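Local coordinates for MIP07328p (Drosophila melanogaster, PDB 6FKK), which probably acts in cell-cell signalling as a chemorepellent axon-guidance cue, engaging semaphorin receptors through its extracellular Sema domain, at residues 200-205 and 232-237; 297-302 and 384-389; 375-380 and 416-421. One frame throughout, in Å; residues are numbered along the deposited sequence.

Interaction 1. Residues 200-205 and 232-237; sequences AIERNG and VCKNDR
Two flat groups carry this contact, the peptide carbonyl of Gly205 and the carboxylate of Glu202, and Lys234 serves both. Over one face of the Gly205 carbonyl runs the aliphatic part of Lys234, with CE 3.5 Å from Gly205 CA. In the plane of that carbonyl, Lys234 N donates to Gly205 O at 3.3 Å and 166°. The carboxylate receives the ammonium on the anti lone pair of Glu202 OE2, with Lys234 NZ at 2.8 Å, a salt bridge between side chains that cross at about a right angle. Glu202 reaches out with CG anti to the backbone N (chi1 175°), whereas Lys234 bends at chi3 (-64°) to pass over the glycine. Asp159 gives NZ a second salt bridge, so two carboxylates share one ammonium. An alanine here would remove the ammonium and the chain over Gly205, and would probably leave Glu202 and Asp159 without their shared counter-charge. Lys234 also opens the bend of a type I turn, Cys233 to Asp236, next to the Cys233-Cys343 disulfide. In this sheet of the Sema propeller, strand 206-214 lies between strands 196-203 and 225-233, and Ala158 of strand 154-158 touches both Glu202 and Lys234.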
loop_
_atom_site.group_PDB
_atom_site.type_symbol
_atom_site.label_atom_id
_atom_site.label_comp_id
_atom_site.label_asym_id
_atom_site.label_seq_id
_atom_site.Cartn_x
_atom_site.Cartn_y
_atom_site.Cartn_z
ATOM N N ALA A 200 -4.386 3.690 3.366
ATOM C CA ALA A 200 -5.767 3.819 3.805
ATOM C C ALA A 200 -6.685 3.499 2.636
ATOM O O ALA A 200 -6.517 4.052 1.546
ATOM C CB ALA A 200 -6.054 5.226 4.342
ATOM N N ILE A 201 -7.646 2.603 2.860
ATOM C CA ILE A 201 -8.566 2.159 1.819
ATOM C C ILE A 201 -9.995 2.330 2.315
ATOM O O ILE A 201 -10.314 1.949 3.448
ATOM C CB ILE A 201 -8.323 0.693 1.415
ATOM C CG1 ILE A 201 -6.838 0.428 1.149
ATOM C CG2 ILE A 201 -9.143 0.358 0.187
ATOM C CD1 ILE A 201 -6.324 1.041 -0.133
ATOM N N GLU A 202 -10.852 2.889 1.465
ATOM C CA GLU A 202 -12.281 2.972 1.735
ATOM C C GLU A 202 -12.968 1.703 1.247
ATOM O O GLU A 202 -12.659 1.198 0.162
ATOM C CB GLU A 202 -12.883 4.198 1.043
ATOM C CG GLU A 202 -14.395 4.322 1.169
ATOM C CD GLU A 202 -14.988 5.292 0.162
ATOM O OE1 GLU A 202 -14.227 5.821 -0.676
ATOM O OE2 GLU A 202 -16.215 5.523 0.206
ATOM N N ARG A 203 -13.900 1.188 2.047
ATOM C CA ARG A 203 -14.578 -0.058 1.692
ATOM C C ARG A 203 -15.852 -0.210 2.509
ATOM O O ARG A 203 -15.795 -0.232 3.743
ATOM C CB ARG A 203 -13.657 -1.256 1.919
ATOM C CG ARG A 203 -14.292 -2.603 1.616
ATOM C CD ARG A 203 -14.375 -2.862 0.121
ATOM N NE ARG A 203 -14.802 -4.229 -0.164
ATOM C CZ ARG A 203 -14.711 -4.805 -1.356
ATOM N NH1 ARG A 203 -14.202 -4.134 -2.381
ATOM N NH2 ARG A 203 -15.124 -6.054 -1.525
ATOM N N ASN A 204 -16.991 -0.310 1.817
ATOM C CA ASN A 204 -18.258 -0.768 2.395
ATOM C C ASN A 204 -18.658 0.042 3.628
ATOM O O ASN A 204 -19.028 -0.505 4.669
ATOM C CB ASN A 204 -18.194 -2.261 2.726
ATOM C CG ASN A 204 -18.134 -3.132 1.487
ATOM O OD1 ASN A 204 -18.600 -2.743 0.418
ATOM N ND2 ASN A 204 -17.563 -4.324 1.629
ATOM N N GLY A 205 -18.594 1.362 3.502
ATOM C CA GLY A 205 -18.963 2.222 4.603
ATOM C C GLY A 205 -17.916 2.364 5.684
ATOM O O GLY A 205 -18.138 3.113 6.643
ATOM N N VAL A 232 -12.743 2.474 10.844
ATOM C CA VAL A 232 -13.653 3.430 11.461
ATOM C C VAL A 232 -14.916 3.497 10.615
ATOM O O VAL A 232 -14.877 3.314 9.394
ATOM C CB VAL A 232 -13.024 4.835 11.603
ATOM C CG1 VAL A 232 -11.910 4.828 12.634
ATOM C CG2 VAL A 232 -12.506 5.321 10.259
ATOM N N CYS A 233 -16.046 3.749 11.271
ATOM C CA CYS A 233 -17.295 3.976 10.556
ATOM C C CYS A 233 -17.315 5.399 10.017
ATOM O O CYS A 233 -16.984 6.347 10.735
ATOM C CB CYS A 233 -18.500 3.743 11.468
ATOM S SG CYS A 233 -18.798 2.026 11.960
ATOM N N LYS A 234 -17.704 5.549 8.751
ATOM C CA LYS A 234 -17.747 6.883 8.164
ATOM C C LYS A 234 -18.878 7.719 8.751
ATOM O O LYS A 234 -18.742 8.940 8.878
ATOM C CB LYS A 234 -17.883 6.787 6.644
ATOM C CG LYS A 234 -16.736 6.051 5.967
ATOM C CD LYS A 234 -16.785 6.190 4.452
ATOM C CE LYS A 234 -18.021 5.532 3.864
ATOM N NZ LYS A 234 -17.963 5.449 2.377
ATOM N N ASN A 235 -19.988 7.082 9.126
ATOM C CA ASN A 235 -21.129 7.774 9.711
ATOM C C ASN A 235 -20.964 8.032 11.205
ATOM O O ASN A 235 -21.955 8.331 11.884
ATOM C CB ASN A 235 -22.412 6.979 9.458
ATOM C CG ASN A 235 -22.476 5.698 10.268
ATOM O OD1 ASN A 235 -21.448 5.115 10.617
ATOM N ND2 ASN A 235 -23.690 5.252 10.573
ATOM N N ASP A 236 -19.746 7.917 11.727
ATOM C CA ASP A 236 -19.504 8.163 13.141
ATOM C C ASP A 236 -19.696 9.644 13.449
ATOM O O ASP A 236 -19.105 10.507 12.794
ATOM C CB ASP A 236 -18.092 7.711 13.519
ATOM C CG ASP A 236 -17.932 7.452 15.011
ATOM O OD1 ASP A 236 -18.664 8.071 15.813
ATOM O OD2 ASP A 236 -17.070 6.625 15.380
ATOM N N ARG A 237 -20.541 9.939 14.438
ATOM C CA ARG A 237 -20.771 11.305 14.891
ATOM C C ARG A 237 -20.199 11.554 16.282
ATOM O O ARG A 237 -20.573 12.533 16.937
ATOM C CB ARG A 237 -22.264 11.634 14.887
ATOM C CG ARG A 237 -22.963 11.487 13.550
ATOM C CD ARG A 237 -24.384 12.019 13.657
ATOM N NE ARG A 237 -25.297 11.388 12.710
ATOM C CZ ARG A 237 -26.619 11.526 12.750
ATOM N NH1 ARG A 237 -27.176 12.272 13.693
ATOM N NH2 ARG A 237 -27.383 10.916 11.853
#

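Interaction 2. Residues 297-302 and 384-389; sequences PGSAVC and HRLTAI
Ser299 and Leu386 form the centre of this buried contact. Leu386 N donates to Ser299 OG at 3.1 Å with an N-H...O angle of 157°, so a serine side chain, not a backbone carbonyl, receives the amide. The serine torsion sets this up: OG stands anti to the carbonyl carbon (chi1 -54°) and points across the gap. Beside the bond, Ser299 CB rests against Leu386 CG at 3.7 Å. Two residues on, Val301 divides its methyls between two partners. CG2 meets Leu386 CD1 at 3.7 Å, the two side chains crossing at about a right angle, while CG1 approaches Ile389 CD1 obliquely at 4.1 Å. At the other end Arg385, extended from CG to NE, brings one face of its guanidinium under Pro297, with NH2 3.8 Å from the CB of this poorly ordered proline. The strand segments 298-302 and 386-389 run nearly parallel, 19° apart, but their axes approach no closer than 7.7 Å, too wide for hydrogen-bonded neighbours in one sheet. They belong to different sheets, successive blades of the Sema beta-propeller, and meet through their side chains. Further out, backbone bonding fixes Ser299 to Lys379 and Val301 to Leu376. Val288, from strand 282-290 on the 297-302 side, extends the contact between blades by lying against both Leu386 and Ile389, and Ile406 from strand 402-410 also packs on Ile389. On the 384-389 side, Asp411 OD1 accepts from Arg385 N just ahead of the leucine, and Thr387 and Ala388 then both face Gly409 in a classic beta bulge.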
loop_
_atom_site.group_PDB
_atom_site.type_symbol
_atom_site.label_atom_id
_atom_site.label_comp_id
_atom_site.label_asym_id
_atom_site.label_seq_id
_atom_site.Cartn_x
_atom_site.Cartn_y
_atom_site.Cartn_z
ATOM N N PRO A 297 17.483 -10.966 8.125
ATOM C CA PRO A 297 16.792 -10.062 7.194
ATOM C C PRO A 297 15.940 -10.835 6.200
ATOM O O PRO A 297 16.420 -11.737 5.509
ATOM C CB PRO A 297 17.940 -9.316 6.503
ATOM C CG PRO A 297 19.158 -10.150 6.747
ATOM C CD PRO A 297 18.944 -10.794 8.081
ATOM N N GLY A 298 14.665 -10.482 6.145
ATOM C CA GLY A 298 13.719 -11.194 5.305
ATOM C C GLY A 298 12.611 -10.283 4.835
ATOM O O GLY A 298 12.218 -9.341 5.529
ATOM N N SER A 299 12.106 -10.571 3.638
ATOM C CA SER A 299 10.983 -9.852 3.058
ATOM C C SER A 299 9.958 -10.855 2.556
ATOM O O SER A 299 10.295 -11.994 2.219
ATOM C CB SER A 299 11.426 -8.946 1.907
ATOM O OG SER A 299 12.457 -8.076 2.327
ATOM N N ALA A 300 8.702 -10.423 2.501
ATOM C CA ALA A 300 7.637 -11.310 2.062
ATOM C C ALA A 300 6.495 -10.499 1.470
ATOM O O ALA A 300 6.300 -9.328 1.807
ATOM C CB ALA A 300 7.117 -12.181 3.209
ATOM N N VAL A 301 5.740 -11.146 0.587
ATOM C CA VAL A 301 4.519 -10.588 0.020
ATOM C C VAL A 301 3.359 -11.463 0.468
ATOM O O VAL A 301 3.340 -12.669 0.191
ATOM C CB VAL A 301 4.576 -10.508 -1.513
ATOM C CG1 VAL A 301 3.220 -10.099 -2.063
ATOM C CG2 VAL A 301 5.648 -9.531 -1.953
ATOM N N CYS A 302 2.398 -10.862 1.162
ATOM C CA CYS A 302 1.180 -11.547 1.563
ATOM C C CYS A 302 -0.027 -10.842 0.966
ATOM O O CYS A 302 -0.021 -9.624 0.758
ATOM C CB CYS A 302 1.032 -11.609 3.090
ATOM S SG CYS A 302 1.958 -12.931 3.915
ATOM N N HIS A 384 18.917 -7.302 0.073
ATOM C CA HIS A 384 17.936 -6.273 -0.230
ATOM C C HIS A 384 16.592 -6.667 0.362
ATOM O O HIS A 384 16.309 -7.846 0.587
ATOM C CB HIS A 384 17.811 -6.033 -1.742
ATOM C CG HIS A 384 17.396 -7.245 -2.518
ATOM N ND1 HIS A 384 18.273 -7.960 -3.304
ATOM C CD2 HIS A 384 16.197 -7.862 -2.636
ATOM C CE1 HIS A 384 17.633 -8.967 -3.871
ATOM N NE2 HIS A 384 16.371 -8.931 -3.481
ATOM N N ARG A 385 15.765 -5.656 0.614
ATOM C CA ARG A 385 14.423 -5.844 1.143
ATOM C C ARG A 385 13.400 -5.312 0.149
ATOM O O ARG A 385 13.677 -4.375 -0.605
ATOM C CB ARG A 385 14.247 -5.126 2.489
ATOM C CG ARG A 385 15.208 -5.568 3.583
ATOM C CD ARG A 385 15.108 -4.654 4.800
ATOM N NE ARG A 385 15.919 -5.124 5.922
ATOM C CZ ARG A 385 15.448 -5.858 6.926
ATOM N NH1 ARG A 385 14.170 -6.207 6.951
ATOM N NH2 ARG A 385 16.254 -6.242 7.907
ATOM N N LEU A 386 12.212 -5.911 0.155
ATOM C CA LEU A 386 11.120 -5.427 -0.676
ATOM C C LEU A 386 10.519 -4.163 -0.079
ATOM O O LEU A 386 10.433 -4.010 1.143
ATOM C CB LEU A 386 10.040 -6.497 -0.826
ATOM C CG LEU A 386 10.436 -7.810 -1.508
ATOM C CD1 LEU A 386 9.232 -8.733 -1.605
ATOM C CD2 LEU A 386 11.038 -7.571 -2.885
ATOM N N THR A 387 10.096 -3.245 -0.958
ATOM C CA THR A 387 9.644 -1.925 -0.513
ATOM C C THR A 387 8.328 -1.486 -1.144
ATOM O O THR A 387 7.573 -0.732 -0.518
ATOM C CB THR A 387 10.722 -0.869 -0.801
ATOM O OG1 THR A 387 11.021 -0.852 -2.202
ATOM C CG2 THR A 387 11.993 -1.163 -0.013
ATOM N N ALA A 388 8.027 -1.932 -2.363
ATOM C CA ALA A 388 6.854 -1.471 -3.095
ATOM C C ALA A 388 6.069 -2.664 -3.626
ATOM O O ALA A 388 6.551 -3.799 -3.646
ATOM C CB ALA A 388 7.247 -0.536 -4.248
ATOM N N ILE A 389 4.843 -2.391 -4.073
ATOM C CA ILE A 389 3.933 -3.439 -4.524
ATOM C C ILE A 389 2.986 -2.846 -5.560
ATOM O O ILE A 389 2.579 -1.685 -5.458
ATOM C CB ILE A 389 3.166 -4.049 -3.330
ATOM C CG1 ILE A 389 2.248 -5.189 -3.783
ATOM C CG2 ILE A 389 2.384 -2.974 -2.595
ATOM C CD1 ILE A 389 2.961 -6.508 -3.958
#

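Interaction 3. Residues 375-380 and 416-421; sequences PLLTKV and TKFINI
Leu376, Phe418 and Leu377 bury the most surface here, and they meet in two adjoining groupings. Leu377 sits over one face of the Phe418 ring: its CB lies 4.1 Å from the ring centroid and 23° off the normal, a CH-pi contact displaced toward the rim. With CG anti to its backbone N, Leu377 carries CD2 on to Phe418 CE1 at 3.7 Å. Phe418 itself takes the crowded first torsion (chi1 73°), its CG between backbone N and carbonyl carbon, and its CE2 corner meets Leu376 CB at 4.0 Å. Leu376 also crosses Asn420 at about a right angle, bringing its CD2 to 3.4 Å from Asn420 OD1. Asn420 ND2 donates to Leu376 O at 3.3 Å and 164°, on a carbonyl lone pair and close to the plane of the asparagine amide. Both leucines can face the 416-421 strand because Leu376 and Leu377 form a classic beta bulge opposite Val301. Leu376 O also bonds to Thr435 OG1, so one carbonyl takes side-chain partners from two strands of the adjoining blade of the Sema beta-propeller. While the leucines give Phe418 apolar cover, these polar bonds probably set the bulge's position along that blade more specifically than apolar contact alone.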
loop_
_atom_site.group_PDB
_atom_site.type_symbol
_atom_site.label_atom_id
_atom_site.label_comp_id
_atom_site.label_asym_id
_atom_site.label_seq_id
_atom_site.Cartn_x
_atom_site.Cartn_y
_atom_site.Cartn_z
ATOM N N PRO A 375 3.043 -16.751 2.786
ATOM C CA PRO A 375 3.414 -15.675 1.864
ATOM C C PRO A 375 3.418 -16.147 0.419
ATOM O O PRO A 375 3.754 -17.294 0.111
ATOM C CB PRO A 375 4.824 -15.283 2.320
ATOM C CG PRO A 375 4.916 -15.750 3.727
ATOM C CD PRO A 375 4.094 -16.996 3.791
ATOM N N LEU A 376 3.027 -15.238 -0.474
ATOM C CA LEU A 376 3.096 -15.517 -1.902
ATOM C C LEU A 376 4.526 -15.472 -2.423
ATOM O O LEU A 376 4.809 -16.045 -3.481
ATOM C CB LEU A 376 2.227 -14.521 -2.667
ATOM C CG LEU A 376 0.758 -14.475 -2.248
ATOM C CD1 LEU A 376 0.011 -13.426 -3.053
ATOM C CD2 LEU A 376 0.122 -15.841 -2.421
ATOM N N LEU A 377 5.426 -14.805 -1.704
ATOM C CA LEU A 377 6.835 -14.735 -2.069
ATOM C C LEU A 377 7.625 -14.402 -0.815
ATOM O O LEU A 377 7.230 -13.511 -0.061
ATOM C CB LEU A 377 7.080 -13.673 -3.149
ATOM C CG LEU A 377 8.536 -13.403 -3.539
ATOM C CD1 LEU A 377 9.099 -14.556 -4.340
ATOM C CD2 LEU A 377 8.654 -12.110 -4.322
ATOM N N THR A 378 8.722 -15.119 -0.588
ATOM C CA THR A 378 9.619 -14.831 0.520
ATOM C C THR A 378 11.013 -14.529 -0.010
ATOM O O THR A 378 11.452 -15.107 -1.009
ATOM C CB THR A 378 9.687 -15.997 1.519
ATOM O OG1 THR A 378 10.255 -17.146 0.882
ATOM C CG2 THR A 378 8.301 -16.342 2.032
ATOM N N LYS A 379 11.700 -13.607 0.663
ATOM C CA LYS A 379 13.079 -13.244 0.336
ATOM C C LYS A 379 13.847 -13.149 1.649
ATOM O O LYS A 379 13.733 -12.149 2.364
ATOM C CB LYS A 379 13.144 -11.935 -0.443
ATOM C CG LYS A 379 12.931 -12.079 -1.940
ATOM C CD LYS A 379 13.111 -10.744 -2.648
ATOM C CE LYS A 379 13.429 -10.938 -4.122
ATOM N NZ LYS A 379 14.713 -11.673 -4.310
ATOM N N VAL A 380 14.628 -14.180 1.963
ATOM C CA VAL A 380 15.305 -14.295 3.248
ATOM C C VAL A 380 16.806 -14.404 3.019
ATOM O O VAL A 380 17.253 -15.042 2.058
ATOM C CB VAL A 380 14.780 -15.505 4.050
ATOM C CG1 VAL A 380 15.367 -15.518 5.449
ATOM C CG2 VAL A 380 13.264 -15.473 4.114
ATOM N N THR A 416 10.617 -7.239 -9.326
ATOM C CA THR A 416 10.358 -8.667 -9.458
ATOM C C THR A 416 8.921 -8.883 -9.909
ATOM O O THR A 416 7.981 -8.457 -9.229
ATOM C CB THR A 416 10.615 -9.396 -8.136
ATOM O OG1 THR A 416 12.003 -9.300 -7.794
ATOM C CG2 THR A 416 10.227 -10.862 -8.254
ATOM N N LYS A 417 8.755 -9.538 -11.056
ATOM C CA LYS A 417 7.460 -10.026 -11.506
ATOM C C LYS A 417 7.301 -11.480 -11.083
ATOM O O LYS A 417 8.254 -12.261 -11.158
ATOM C CB LYS A 417 7.323 -9.934 -13.028
ATOM C CG LYS A 417 7.555 -8.568 -13.641
ATOM C CD LYS A 417 7.561 -8.690 -15.162
ATOM C CE LYS A 417 7.573 -7.336 -15.853
ATOM N NZ LYS A 417 8.753 -6.507 -15.484
ATOM N N PHE A 418 6.096 -11.843 -10.649
ATOM C CA PHE A 418 5.819 -13.240 -10.343
ATOM C C PHE A 418 4.316 -13.473 -10.320
ATOM O O PHE A 418 3.526 -12.551 -10.102
ATOM C CB PHE A 418 6.450 -13.673 -9.011
ATOM C CG PHE A 418 5.760 -13.121 -7.792
ATOM C CD1 PHE A 418 6.138 -11.899 -7.259
ATOM C CD2 PHE A 418 4.753 -13.837 -7.163
ATOM C CE1 PHE A 418 5.513 -11.396 -6.133
ATOM C CE2 PHE A 418 4.125 -13.338 -6.039
ATOM C CZ PHE A 418 4.506 -12.116 -5.523
ATOM N N ILE A 419 3.938 -14.731 -10.550
ATOM C CA ILE A 419 2.566 -15.195 -10.402
ATOM C C ILE A 419 2.578 -16.415 -9.491
ATOM O O ILE A 419 3.625 -16.990 -9.196
ATOM C CB ILE A 419 1.903 -15.533 -11.754
ATOM C CG1 ILE A 419 2.614 -16.717 -12.413
ATOM C CG2 ILE A 419 1.901 -14.318 -12.671
ATOM C CD1 ILE A 419 1.926 -17.222 -13.661
ATOM N N ASN A 420 1.389 -16.806 -9.043
ATOM C CA ASN A 420 1.224 -17.948 -8.155
ATOM C C ASN A 420 0.390 -19.019 -8.840
ATOM O O ASN A 420 -0.584 -18.713 -9.535
ATOM C CB ASN A 420 0.560 -17.538 -6.837
ATOM C CG ASN A 420 1.454 -16.663 -5.982
ATOM O OD1 ASN A 420 1.122 -15.514 -5.693
ATOM N ND2 ASN A 420 2.593 -17.206 -5.568
ATOM N N ILE A 421 0.781 -20.274 -8.643
ATOM C CA ILE A 421 0.047 -21.423 -9.156
ATOM C C ILE A 421 -0.173 -22.386 -8.000
ATOM O O ILE A 421 0.789 -22.808 -7.346
ATOM C CB ILE A 421 0.789 -22.119 -10.310
ATOM C CG1 ILE A 421 0.797 -21.231 -11.557
ATOM C CG2 ILE A 421 0.158 -23.468 -10.616
ATOM C CD1 ILE A 421 1.542 -21.837 -12.723
#

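From the N terminus, interaction 1 comes first: residues 200-205 and 232-237 close a 26-residue, mostly strand-built excursion before either other contact opens. It joins the ends of strands 196-203 and 225-233, which flank 206-214, in the same extended sheet that reaches strands 298-305 and 377-380. Its centre lies about 29 Å from that of interaction 2 and 31 Å from that of interaction 3, across the centre of the chain. Interaction 2 opens at 297-302, and interaction 3 opens at 375-380 before 384-389 closes interaction 2. Interaction 3 then closes at 416-421, so these two loops cross instead of nesting. Together they tie the antiparallel pair 298-305 and 377-380 to the sheet containing 386-396 and 414-423.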